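Local coordinates for protein-S-isoprenylcysteine O-methyltransferase (Tribolium castaneum, PDB 5V7P) that catalyses the S-adenosyl-L-methionine-dependent methylation of isoprenylated C-terminal cysteines of proteins as an integral membrane enzyme of the endoplasmic reticulum, at residues F62-R67 / D121-N126; K7-S12 / S105-I110; F143-F148 / I227-I232. All coordinates share one frame; numbering follows the deposited sequence.

Contact 1 of 3, residues F62-R67 / D121-N126; sequences FAIAIR and DSFVIN. With MPG ([(Z)-octadec-9-enyl] (2R)-2,3-bis(oxidanyl)propanoate), chain B.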
loop_
_atom_site.group_PDB
_atom_site.type_symbol
_atom_site.label_atom_id
_atom_site.label_comp_id
_atom_site.label_asym_id
_atom_site.label_seq_id
_atom_site.Cartn_x
_atom_site.Cartn_y
_atom_site.Cartn_z
ATOM N N PHE A 62 -18.926 -10.148 1.891
ATOM C CA PHE A 62 -18.612 -10.121 3.316
ATOM C C PHE A 62 -17.161 -9.726 3.548
ATOM O O PHE A 62 -16.861 -8.930 4.446
ATOM C CB PHE A 62 -18.900 -11.482 3.950
ATOM C CG PHE A 62 -18.443 -11.587 5.377
ATOM C CD1 PHE A 62 -19.224 -11.088 6.406
ATOM C CD2 PHE A 62 -17.232 -12.178 5.687
ATOM C CE1 PHE A 62 -18.806 -11.180 7.716
ATOM C CE2 PHE A 62 -16.809 -12.272 6.997
ATOM C CZ PHE A 62 -17.597 -11.773 8.012
ATOM N N ALA A 63 -16.244 -10.273 2.746
ATOM C CA ALA A 63 -14.839 -9.907 2.872
ATOM C C ALA A 63 -14.658 -8.397 2.790
ATOM O O ALA A 63 -13.829 -7.819 3.503
ATOM C CB ALA A 63 -14.020 -10.611 1.789
ATOM N N ILE A 64 -15.432 -7.738 1.927
ATOM C CA ILE A 64 -15.379 -6.283 1.835
ATOM C C ILE A 64 -16.107 -5.645 3.010
ATOM O O ILE A 64 -15.612 -4.689 3.618
ATOM C CB ILE A 64 -15.967 -5.820 0.487
ATOM C CG1 ILE A 64 -15.053 -6.256 -0.663
ATOM C CG2 ILE A 64 -16.167 -4.299 0.466
ATOM C CD1 ILE A 64 -15.634 -6.018 -2.045
ATOM N N ALA A 65 -17.287 -6.165 3.352
ATOM C CA ALA A 65 -18.110 -5.528 4.371
ATOM C C ALA A 65 -17.445 -5.574 5.741
ATOM O O ALA A 65 -17.470 -4.583 6.480
ATOM C CB ALA A 65 -19.484 -6.195 4.421
ATOM N N ILE A 66 -16.845 -6.711 6.101
ATOM C CA ILE A 66 -16.298 -6.845 7.448
ATOM C C ILE A 66 -15.076 -5.953 7.623
ATOM O O ILE A 66 -14.839 -5.422 8.715
ATOM C CB ILE A 66 -15.971 -8.320 7.758
ATOM C CG1 ILE A 66 -15.673 -8.507 9.248
ATOM C CG2 ILE A 66 -14.793 -8.814 6.922
ATOM C CD1 ILE A 66 -16.869 -8.297 10.158
ATOM N N ARG A 67 -14.282 -5.772 6.568
ATOM C CA ARG A 67 -13.139 -4.870 6.660
ATOM C C ARG A 67 -13.597 -3.424 6.800
ATOM O O ARG A 67 -13.052 -2.670 7.615
ATOM C CB ARG A 67 -12.239 -5.043 5.439
ATOM C CG ARG A 67 -11.440 -6.332 5.463
ATOM C CD ARG A 67 -10.802 -6.642 4.123
ATOM N NE ARG A 67 -9.894 -7.781 4.215
ATOM C CZ ARG A 67 -10.283 -9.051 4.293
ATOM N NH1 ARG A 67 -11.574 -9.359 4.294
ATOM N NH2 ARG A 67 -9.380 -10.017 4.376
ATOM N N ASP A 121 -7.732 -5.987 -1.506
ATOM C CA ASP A 121 -6.431 -5.345 -1.635
ATOM C C ASP A 121 -6.554 -3.832 -1.753
ATOM O O ASP A 121 -5.591 -3.117 -1.456
ATOM C CB ASP A 121 -5.694 -5.901 -2.852
ATOM C CG ASP A 121 -5.612 -7.414 -2.842
ATOM O OD1 ASP A 121 -5.294 -7.985 -1.779
ATOM O OD2 ASP A 121 -5.877 -8.032 -3.896
ATOM N N SER A 122 -7.717 -3.331 -2.177
ATOM C CA SER A 122 -7.912 -1.894 -2.311
ATOM C C SER A 122 -7.914 -1.182 -0.963
ATOM O O SER A 122 -7.701 0.035 -0.922
ATOM C CB SER A 122 -9.216 -1.616 -3.057
ATOM O OG SER A 122 -9.184 -2.185 -4.355
ATOM N N PHE A 123 -8.155 -1.903 0.136
ATOM C CA PHE A 123 -7.946 -1.337 1.464
ATOM C C PHE A 123 -6.470 -1.129 1.775
ATOM O O PHE A 123 -6.148 -0.561 2.825
ATOM C CB PHE A 123 -8.573 -2.235 2.530
ATOM C CG PHE A 123 -10.074 -2.238 2.515
ATOM C CD1 PHE A 123 -10.785 -1.153 2.996
ATOM C CD2 PHE A 123 -10.776 -3.330 2.031
ATOM C CE1 PHE A 123 -12.165 -1.153 2.989
ATOM C CE2 PHE A 123 -12.159 -3.334 2.022
ATOM C CZ PHE A 123 -12.852 -2.244 2.502
ATOM N N VAL A 124 -5.578 -1.601 0.901
ATOM C CA VAL A 124 -4.144 -1.324 0.949
ATOM C C VAL A 124 -3.559 -1.630 2.325
ATOM O O VAL A 124 -2.658 -0.930 2.801
ATOM C CB VAL A 124 -3.858 0.132 0.513
ATOM C CG1 VAL A 124 -4.177 1.179 1.599
ATOM C CG2 VAL A 124 -2.429 0.273 0.028
ATOM N N ILE A 125 -4.029 -2.704 2.951
ATOM C CA ILE A 125 -3.537 -3.114 4.263
ATOM C C ILE A 125 -2.430 -4.150 4.086
ATOM O O ILE A 125 -2.608 -5.157 3.393
ATOM C CB ILE A 125 -4.679 -3.669 5.135
ATOM C CG1 ILE A 125 -5.848 -2.676 5.175
ATOM C CG2 ILE A 125 -4.169 -3.951 6.547
ATOM C CD1 ILE A 125 -7.062 -3.155 5.957
ATOM N N ASN A 126 -1.283 -3.890 4.706
ATOM C CA ASN A 126 -0.174 -4.833 4.800
ATOM C C ASN A 126 -0.075 -5.242 6.261
ATOM O O ASN A 126 0.119 -4.372 7.114
ATOM C CB ASN A 126 1.129 -4.189 4.320
ATOM C CG ASN A 126 1.777 -4.937 3.175
ATOM O OD1 ASN A 126 1.255 -5.939 2.691
ATOM N ND2 ASN A 126 2.922 -4.439 2.723
HETATM C C2 MPG B . 5.617 1.965 8.325
HETATM C C3 MPG B . 5.993 3.281 7.654
HETATM C C4 MPG B . 5.874 3.184 6.136
HETATM C C5 MPG B . 5.984 4.571 5.543
HETATM C C6 MPG B . 6.025 4.459 4.029
HETATM C C7 MPG B . 4.730 3.907 3.440
HETATM C C8 MPG B . 5.117 3.025 2.267
HETATM C C9 MPG B . 3.885 2.785 1.399
HETATM C C10 MPG B . 3.309 1.612 1.267
HETATM C C11 MPG B . 3.805 0.344 1.962
HETATM C C12 MPG B . 2.624 -0.578 2.224
HETATM C C13 MPG B . 2.089 -1.147 0.915
HETATM C C14 MPG B . 0.658 -1.605 1.149
HETATM C C15 MPG B . 0.161 -2.408 -0.051
HETATM C C16 MPG B . -0.418 -3.744 0.408
HETATM O O1 MPG B . 3.380 2.217 9.075
HETATM C C1 MPG B . 4.151 1.601 8.095
HETATM C CXD MPG B . 1.376 3.656 9.533
HETATM O O2 MPG B . 1.319 5.046 9.673
HETATM C C21 MPG B . 1.504 3.016 10.924
HETATM O O3 MPG B . 1.761 4.002 11.884
HETATM O O4 MPG B . 2.803 3.886 7.673
HETATM C CX3 MPG B . 2.573 3.282 8.668
#
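Both R67 and F123 carry their CG anti to the carbonyl carbon (chi1 -73° and -70°), and these torsions bring the aliphatic root of the arginine over the phenyl ring. R67 CB lies 4.1 Å from the centroid of the F123 ring and 22° off its normal, which fits a CH-pi contact over one face, displaced toward the rim. Farther along the arginine chain, which stays extended from CG to NE, R67 CD approaches F123 CD2 at 3.9 Å. The guanidinium does not point at the ring: it turns back along its own helix, where R67 NH1 donates to A63 O at 2.8 Å in a moderately bent bond. A63 O sits at the guanidinium edge, in its plane, although the donor is tilted out of the carbonyl plane. This bond fixes the end of the chain and leaves the methylenes to face the phenyl group. At the far end of the ring, F123 CZ reaches I64 O at 3.9 Å, with looser packing on I64 CG2. F107 stacks on F123, and the F123 carbonyl is hydrogen-bonded to H103. V124 and N126, just beyond, touch the tail of a bound lipid. The arrangement is that of a phenylalanine from the connection between helices 90-113 and 129-148, packed by a CH-pi contact on the flank of helix 59-84, probably membrane-spanning, in a helical bundle.

Contact 2 of 3, residues K7-S12 / S105-I110; sequences KISLQS and SEFLAI. With MPG ([(Z)-octadec-9-enyl] (2R)-2,3-bis(oxidanyl)propanoate), chain T.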
loop_
_atom_site.group_PDB
_atom_site.type_symbol
_atom_site.label_atom_id
_atom_site.label_comp_id
_atom_site.label_asym_id
_atom_site.label_seq_id
_atom_site.Cartn_x
_atom_site.Cartn_y
_atom_site.Cartn_z
ATOM N N LYS A 7 -20.778 0.446 -2.672
ATOM C CA LYS A 7 -21.905 0.672 -1.774
ATOM C C LYS A 7 -21.860 -0.265 -0.575
ATOM O O LYS A 7 -22.262 0.123 0.528
ATOM C CB LYS A 7 -23.224 0.508 -2.528
ATOM C CG LYS A 7 -23.463 1.558 -3.602
ATOM C CD LYS A 7 -24.929 1.617 -4.001
ATOM C CE LYS A 7 -25.159 2.575 -5.162
ATOM N NZ LYS A 7 -26.597 2.688 -5.532
ATOM N N ILE A 8 -21.378 -1.495 -0.765
ATOM C CA ILE A 8 -21.243 -2.426 0.354
ATOM C C ILE A 8 -20.309 -1.846 1.407
ATOM O O ILE A 8 -20.616 -1.848 2.605
ATOM C CB ILE A 8 -20.750 -3.797 -0.146
ATOM C CG1 ILE A 8 -21.732 -4.400 -1.161
ATOM C CG2 ILE A 8 -20.520 -4.758 1.021
ATOM C CD1 ILE A 8 -23.175 -4.415 -0.713
ATOM N N SER A 9 -19.157 -1.330 0.976
ATOM C CA SER A 9 -18.200 -0.780 1.928
ATOM C C SER A 9 -18.762 0.455 2.624
ATOM O O SER A 9 -18.523 0.663 3.819
ATOM C CB SER A 9 -16.890 -0.447 1.219
ATOM O OG SER A 9 -17.058 0.629 0.312
ATOM N N LEU A 10 -19.515 1.281 1.897
ATOM C CA LEU A 10 -20.042 2.508 2.489
ATOM C C LEU A 10 -21.142 2.206 3.497
ATOM O O LEU A 10 -21.188 2.812 4.574
ATOM C CB LEU A 10 -20.542 3.442 1.381
ATOM C CG LEU A 10 -20.775 4.928 1.684
ATOM C CD1 LEU A 10 -22.075 5.156 2.446
ATOM C CD2 LEU A 10 -19.599 5.546 2.437
ATOM N N GLN A 11 -22.032 1.265 3.176
ATOM C CA GLN A 11 -23.074 0.886 4.122
ATOM C C GLN A 11 -22.475 0.289 5.390
ATOM O O GLN A 11 -22.890 0.629 6.504
ATOM C CB GLN A 11 -24.035 -0.106 3.470
ATOM C CG GLN A 11 -24.856 0.477 2.334
ATOM C CD GLN A 11 -25.624 -0.584 1.569
ATOM O OE1 GLN A 11 -25.099 -1.660 1.276
ATOM N NE2 GLN A 11 -26.878 -0.289 1.247
ATOM N N SER A 12 -21.493 -0.602 5.240
ATOM C CA SER A 12 -20.908 -1.266 6.401
ATOM C C SER A 12 -20.064 -0.302 7.226
ATOM O O SER A 12 -20.078 -0.361 8.461
ATOM C CB SER A 12 -20.067 -2.458 5.946
ATOM O OG SER A 12 -20.814 -3.307 5.095
ATOM N N SER A 105 -10.977 5.221 2.939
ATOM C CA SER A 105 -11.073 6.159 1.828
ATOM C C SER A 105 -10.246 5.695 0.636
ATOM O O SER A 105 -10.579 6.010 -0.512
ATOM C CB SER A 105 -10.625 7.550 2.279
ATOM O OG SER A 105 -9.290 7.524 2.752
ATOM N N GLU A 106 -9.171 4.946 0.890
ATOM C CA GLU A 106 -8.396 4.364 -0.200
ATOM C C GLU A 106 -9.236 3.367 -0.992
ATOM O O GLU A 106 -9.185 3.342 -2.228
ATOM C CB GLU A 106 -7.147 3.686 0.359
ATOM C CG GLU A 106 -6.111 3.332 -0.687
ATOM C CD GLU A 106 -5.299 4.528 -1.139
ATOM O OE1 GLU A 106 -4.601 4.414 -2.169
ATOM O OE2 GLU A 106 -5.346 5.579 -0.464
ATOM N N PHE A 107 -10.012 2.534 -0.295
ATOM C CA PHE A 107 -10.920 1.616 -0.973
ATOM C C PHE A 107 -12.000 2.376 -1.729
ATOM O O PHE A 107 -12.308 2.053 -2.882
ATOM C CB PHE A 107 -11.553 0.665 0.045
ATOM C CG PHE A 107 -12.515 -0.322 -0.557
ATOM C CD1 PHE A 107 -13.836 0.028 -0.793
ATOM C CD2 PHE A 107 -12.102 -1.603 -0.877
ATOM C CE1 PHE A 107 -14.721 -0.879 -1.346
ATOM C CE2 PHE A 107 -12.984 -2.513 -1.426
ATOM C CZ PHE A 107 -14.295 -2.149 -1.661
ATOM N N LEU A 108 -12.592 3.388 -1.093
ATOM C CA LEU A 108 -13.680 4.122 -1.730
ATOM C C LEU A 108 -13.195 4.844 -2.979
ATOM O O LEU A 108 -13.899 4.883 -3.995
ATOM C CB LEU A 108 -14.289 5.108 -0.734
ATOM C CG LEU A 108 -15.626 5.756 -1.099
ATOM C CD1 LEU A 108 -16.701 4.712 -1.354
ATOM C CD2 LEU A 108 -16.064 6.699 0.015
ATOM N N ALA A 109 -11.990 5.415 -2.928
ATOM C CA ALA A 109 -11.440 6.091 -4.099
ATOM C C ALA A 109 -11.339 5.137 -5.284
ATOM O O ALA A 109 -11.741 5.475 -6.403
ATOM C CB ALA A 109 -10.073 6.690 -3.763
ATOM N N ILE A 110 -10.807 3.934 -5.056
ATOM C CA ILE A 110 -10.694 2.960 -6.137
ATOM C C ILE A 110 -12.074 2.526 -6.612
ATOM O O ILE A 110 -12.304 2.345 -7.814
ATOM C CB ILE A 110 -9.846 1.755 -5.684
ATOM C CG1 ILE A 110 -8.412 2.190 -5.356
ATOM C CG2 ILE A 110 -9.843 0.653 -6.740
ATOM C CD1 ILE A 110 -7.680 2.911 -6.481
HETATM C C2 MPG T . -27.294 -3.137 -0.928
HETATM C C3 MPG T . -27.600 -4.620 -0.709
HETATM C C4 MPG T . -28.493 -4.835 0.512
HETATM C C5 MPG T . -27.767 -4.380 1.776
HETATM C C6 MPG T . -27.868 -5.434 2.876
HETATM C C7 MPG T . -27.932 -4.738 4.235
HETATM C C8 MPG T . -27.169 -5.530 5.301
HETATM C C9 MPG T . -26.332 -4.605 6.182
HETATM C C10 MPG T . -25.439 -3.801 5.643
HETATM C C11 MPG T . -24.593 -2.875 6.513
HETATM C C12 MPG T . -25.480 -1.878 7.255
HETATM C C13 MPG T . -25.135 -1.908 8.742
HETATM O O1 MPG T . -26.435 -1.965 -2.829
HETATM C C1 MPG T . -26.166 -3.018 -1.949
HETATM C CXD MPG T . -27.154 -2.106 -5.249
HETATM O O2 MPG T . -26.803 -2.918 -6.334
HETATM C C21 MPG T . -27.240 -0.654 -5.710
HETATM O O3 MPG T . -27.839 0.122 -4.708
HETATM O O4 MPG T . -24.990 -2.565 -4.434
HETATM C CX3 MPG T . -26.094 -2.233 -4.158
#
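S9 and F107 form the close part of this helix pair: S9 OG stands 3.2 Å from F107 CE1, and S9 CB is 3.4 Å from the same F107 CE1. The hydroxyl comes to the ring obliquely, and its polar partner is on its own helix, the carbonyl of G6. F107 has its CG anti to the backbone nitrogen (chi1 180°), which sends the phenyl group across to helix 4-29. There I64 packs on both S9 and F107, while V118 and S122 also touch the F107 side chain, so the close part is walled in by neighbouring residues. The other half of the contact is looser. L10 CD2 and L108 CD2 meet at 4.4 Å, a single methyl-to-methyl approach, with Y104 beside L10 and a bound undecane near L108. The axes of the two short segments are inclined at 148°, roughly antiparallel, and stay 10.2 Å apart at closest approach, a spacing bridged mainly by the phenyl and leucine side chains. Away from the helix pair, the other side of helix 4-29 faces a bound lipid. K7, extended beyond CG, donates from NZ to O3 of the lipid headgroup at 3.0 Å, and Q11 OE1 lies 3.4 Å from lipid C2. S12 OG bonds back to I8 O, reaching it from the opposite face of the carbonyl plane to S12 N. The chemistry thus divides by side: the hydroxyls of S9 and S12 bond to carbonyls of their own helix, leaving the interhelical contact to van der Waals packing, whereas the lysine supplies a polar grip on the lipid headgroup, consistent with a helix that lies between the protein interior and the membrane.

Contact 3 of 3, residues F143-F148 / I227-I232; sequences FIETYF and INPLCI. With D10 (decane), chain O; UND (undecane), chain K.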
loop_
_atom_site.group_PDB
_atom_site.type_symbol
_atom_site.label_atom_id
_atom_site.label_comp_id
_atom_site.label_asym_id
_atom_site.label_seq_id
_atom_site.Cartn_x
_atom_site.Cartn_y
_atom_site.Cartn_z
ATOM N N PHE A 143 3.493 3.693 23.887
ATOM C CA PHE A 143 3.033 3.310 25.215
ATOM C C PHE A 143 4.181 3.129 26.201
ATOM O O PHE A 143 4.005 3.385 27.396
ATOM C CB PHE A 143 2.190 2.037 25.129
ATOM C CG PHE A 143 0.834 2.266 24.534
ATOM C CD1 PHE A 143 -0.156 2.899 25.267
ATOM C CD2 PHE A 143 0.554 1.875 23.236
ATOM C CE1 PHE A 143 -1.402 3.126 24.722
ATOM C CE2 PHE A 143 -0.690 2.098 22.685
ATOM C CZ PHE A 143 -1.671 2.727 23.429
ATOM N N ILE A 144 5.353 2.696 25.735
ATOM C CA ILE A 144 6.529 2.699 26.601
ATOM C C ILE A 144 6.933 4.131 26.925
ATOM O O ILE A 144 7.220 4.468 28.080
ATOM C CB ILE A 144 7.685 1.914 25.949
ATOM C CG1 ILE A 144 7.353 0.419 25.931
ATOM C CG2 ILE A 144 9.003 2.161 26.694
ATOM C CD1 ILE A 144 8.411 -0.461 25.273
ATOM N N GLU A 145 6.952 4.999 25.911
ATOM C CA GLU A 145 7.321 6.393 26.136
ATOM C C GLU A 145 6.259 7.124 26.946
ATOM O O GLU A 145 6.586 8.000 27.755
ATOM C CB GLU A 145 7.550 7.101 24.802
ATOM C CG GLU A 145 8.860 6.735 24.125
ATOM C CD GLU A 145 8.999 7.362 22.755
ATOM O OE1 GLU A 145 7.998 7.907 22.245
ATOM O OE2 GLU A 145 10.108 7.309 22.185
ATOM N N THR A 146 4.983 6.793 26.734
ATOM C CA THR A 146 3.926 7.449 27.492
ATOM C C THR A 146 3.910 6.995 28.946
ATOM O O THR A 146 3.426 7.732 29.811
ATOM C CB THR A 146 2.563 7.200 26.834
ATOM O OG1 THR A 146 1.737 8.357 27.004
ATOM C CG2 THR A 146 1.849 5.981 27.428
ATOM N N TYR A 147 4.439 5.804 29.232
ATOM C CA TYR A 147 4.536 5.339 30.610
ATOM C C TYR A 147 5.668 6.045 31.348
ATOM O O TYR A 147 5.481 6.521 32.473
ATOM C CB TYR A 147 4.737 3.823 30.630
ATOM C CG TYR A 147 4.895 3.234 32.015
ATOM C CD1 TYR A 147 3.800 3.078 32.854
ATOM C CD2 TYR A 147 6.138 2.826 32.478
ATOM C CE1 TYR A 147 3.941 2.536 34.118
ATOM C CE2 TYR A 147 6.289 2.284 33.740
ATOM C CZ TYR A 147 5.188 2.141 34.555
ATOM O OH TYR A 147 5.336 1.602 35.814
ATOM N N PHE A 148 6.845 6.133 30.725
ATOM C CA PHE A 148 7.997 6.741 31.381
ATOM C C PHE A 148 7.989 8.261 31.253
ATOM O O PHE A 148 8.396 8.964 32.184
ATOM C CB PHE A 148 9.293 6.172 30.801
ATOM C CG PHE A 148 9.567 4.750 31.199
ATOM C CD1 PHE A 148 10.072 4.454 32.455
ATOM C CD2 PHE A 148 9.332 3.709 30.317
ATOM C CE1 PHE A 148 10.329 3.147 32.824
ATOM C CE2 PHE A 148 9.588 2.401 30.681
ATOM C CZ PHE A 148 10.087 2.119 31.935
ATOM N N ILE A 227 4.004 11.664 18.326
ATOM C CA ILE A 227 5.193 12.235 18.949
ATOM C C ILE A 227 6.143 11.097 19.307
ATOM O O ILE A 227 6.546 10.944 20.465
ATOM C CB ILE A 227 4.833 13.087 20.183
ATOM C CG1 ILE A 227 3.695 14.058 19.834
ATOM C CG2 ILE A 227 6.064 13.850 20.677
ATOM C CD1 ILE A 227 3.317 15.032 20.940
ATOM N N ASN A 228 6.491 10.279 18.308
ATOM C CA ASN A 228 7.435 9.184 18.476
ATOM C C ASN A 228 8.789 9.614 17.925
ATOM O O ASN A 228 8.989 9.590 16.701
ATOM C CB ASN A 228 6.936 7.926 17.757
ATOM C CG ASN A 228 5.895 7.164 18.557
ATOM O OD1 ASN A 228 5.812 7.294 19.777
ATOM N ND2 ASN A 228 5.101 6.352 17.869
ATOM N N PRO A 229 9.753 10.006 18.766
ATOM C CA PRO A 229 11.035 10.492 18.229
ATOM C C PRO A 229 11.854 9.428 17.518
ATOM O O PRO A 229 12.737 9.782 16.725
ATOM C CB PRO A 229 11.764 11.018 19.474
ATOM C CG PRO A 229 11.136 10.304 20.617
ATOM C CD PRO A 229 9.705 10.086 20.236
ATOM N N LEU A 230 11.605 8.144 17.766
ATOM C CA LEU A 230 12.347 7.098 17.072
ATOM C C LEU A 230 11.713 6.729 15.736
ATOM O O LEU A 230 12.428 6.493 14.756
ATOM C CB LEU A 230 12.453 5.849 17.954
ATOM C CG LEU A 230 13.136 6.020 19.314
ATOM C CD1 LEU A 230 13.132 4.699 20.070
ATOM C CD2 LEU A 230 14.559 6.543 19.159
ATOM N N CYS A 231 10.383 6.684 15.671
ATOM C CA CYS A 231 9.713 6.231 14.457
ATOM C C CYS A 231 9.684 7.300 13.373
ATOM O O CYS A 231 9.628 6.961 12.186
ATOM C CB CYS A 231 8.287 5.784 14.777
ATOM S SG CYS A 231 8.162 4.075 15.367
ATOM N N ILE A 232 9.716 8.577 13.746
ATOM C CA ILE A 232 9.616 9.659 12.770
ATOM C C ILE A 232 10.756 9.526 11.765
ATOM O O ILE A 232 10.491 9.432 10.558
ATOM C CB ILE A 232 9.606 11.039 13.453
ATOM C CG1 ILE A 232 8.225 11.313 14.052
ATOM C CG2 ILE A 232 9.982 12.150 12.463
ATOM C CD1 ILE A 232 8.167 12.542 14.955
HETATM C C1 D10 O . 13.409 4.777 27.767
HETATM C C2 D10 O . 12.813 4.721 29.173
HETATM C C3 D10 O . 13.924 4.882 30.208
HETATM C C4 D10 O . 13.363 4.603 31.602
HETATM C C5 D10 O . 14.509 4.511 32.611
HETATM C C6 D10 O . 14.053 3.732 33.845
HETATM C C7 D10 O . 15.260 3.138 34.571
HETATM C C8 D10 O . 14.827 1.892 35.340
HETATM C C9 D10 O . 16.061 1.180 35.892
HETATM C C10 D10 O . 15.626 -0.076 36.644
HETATM C C1 UND K . 11.118 0.112 13.173
HETATM C C2 UND K . 12.233 0.468 14.153
HETATM C C3 UND K . 11.829 1.697 14.966
HETATM C C4 UND K . 12.477 1.671 16.353
HETATM C C5 UND K . 11.416 1.878 17.435
HETATM C C6 UND K . 11.886 1.280 18.760
HETATM C C7 UND K . 10.664 0.931 19.608
HETATM C C8 UND K . 11.111 0.284 20.917
HETATM C C9 UND K . 11.691 1.351 21.848
HETATM C C10 UND K . 10.822 1.499 23.097
HETATM C C11 UND K . 10.999 2.901 23.680
#
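E145 lies in the last turns of helix 129-148 and faces the bend at 227-230, with its CA 8.2 Å from that of N228. I227 has positive phi (49°) and ends the preceding helix in a Schellman motif; the chain then passes through N228 and P229 into helix 231-258. Toward this turn the E145 side chain extends beyond CG, and its carboxylate meets P229 from the opposite direction: both E145 OE1 and E145 OE2 lie 3.4 Å from P229 CD. E145 OE1 also approaches N228 OD1 at 3.4 Å, two acceptors with their flat groups turned 65° apart. What reconciles them is K153, whose ammonium forms a salt bridge with E145 OE1 and bonds to N228 OD1 and I227 O. Shortening E145 to an alanine would remove the carboxylate, and K153 would probably lose its anionic partner while a gap opened beside the P229 ring. E141 OE2 accepts a bond from L230 N and lies close to the like charge of E145 OE2. Undecane touches I144 and L230 along one flank. This is a lysine-centred polar cluster at a turn that is probably lumenal, between predicted membrane helices, built on a Schellman-terminated helix end.

Overall arrangement
Contacts 1 and 2 form one continuous packing region, with centres 9 Å apart, where helices 4-29, 59-84 and 90-113 and the loop at 121-126 come together; F107 is shared by both, and A65 meets S12. Their segments alternate along the chain (7-12, 62-67, 105-110, 121-126), so the two closures interlock. Contact 3 comes later in sequence, joining the end of helix 129-148 to the turn between helices 210-225 and 231-258. Its centre is 29 Å from that of contact 1 and 33 Å from that of contact 2, across the chain's centre from contact 2. The three tie the membrane bundle at two well-separated places, contact 3 at a probably lumenal turn, all away from the annotated cofactor site.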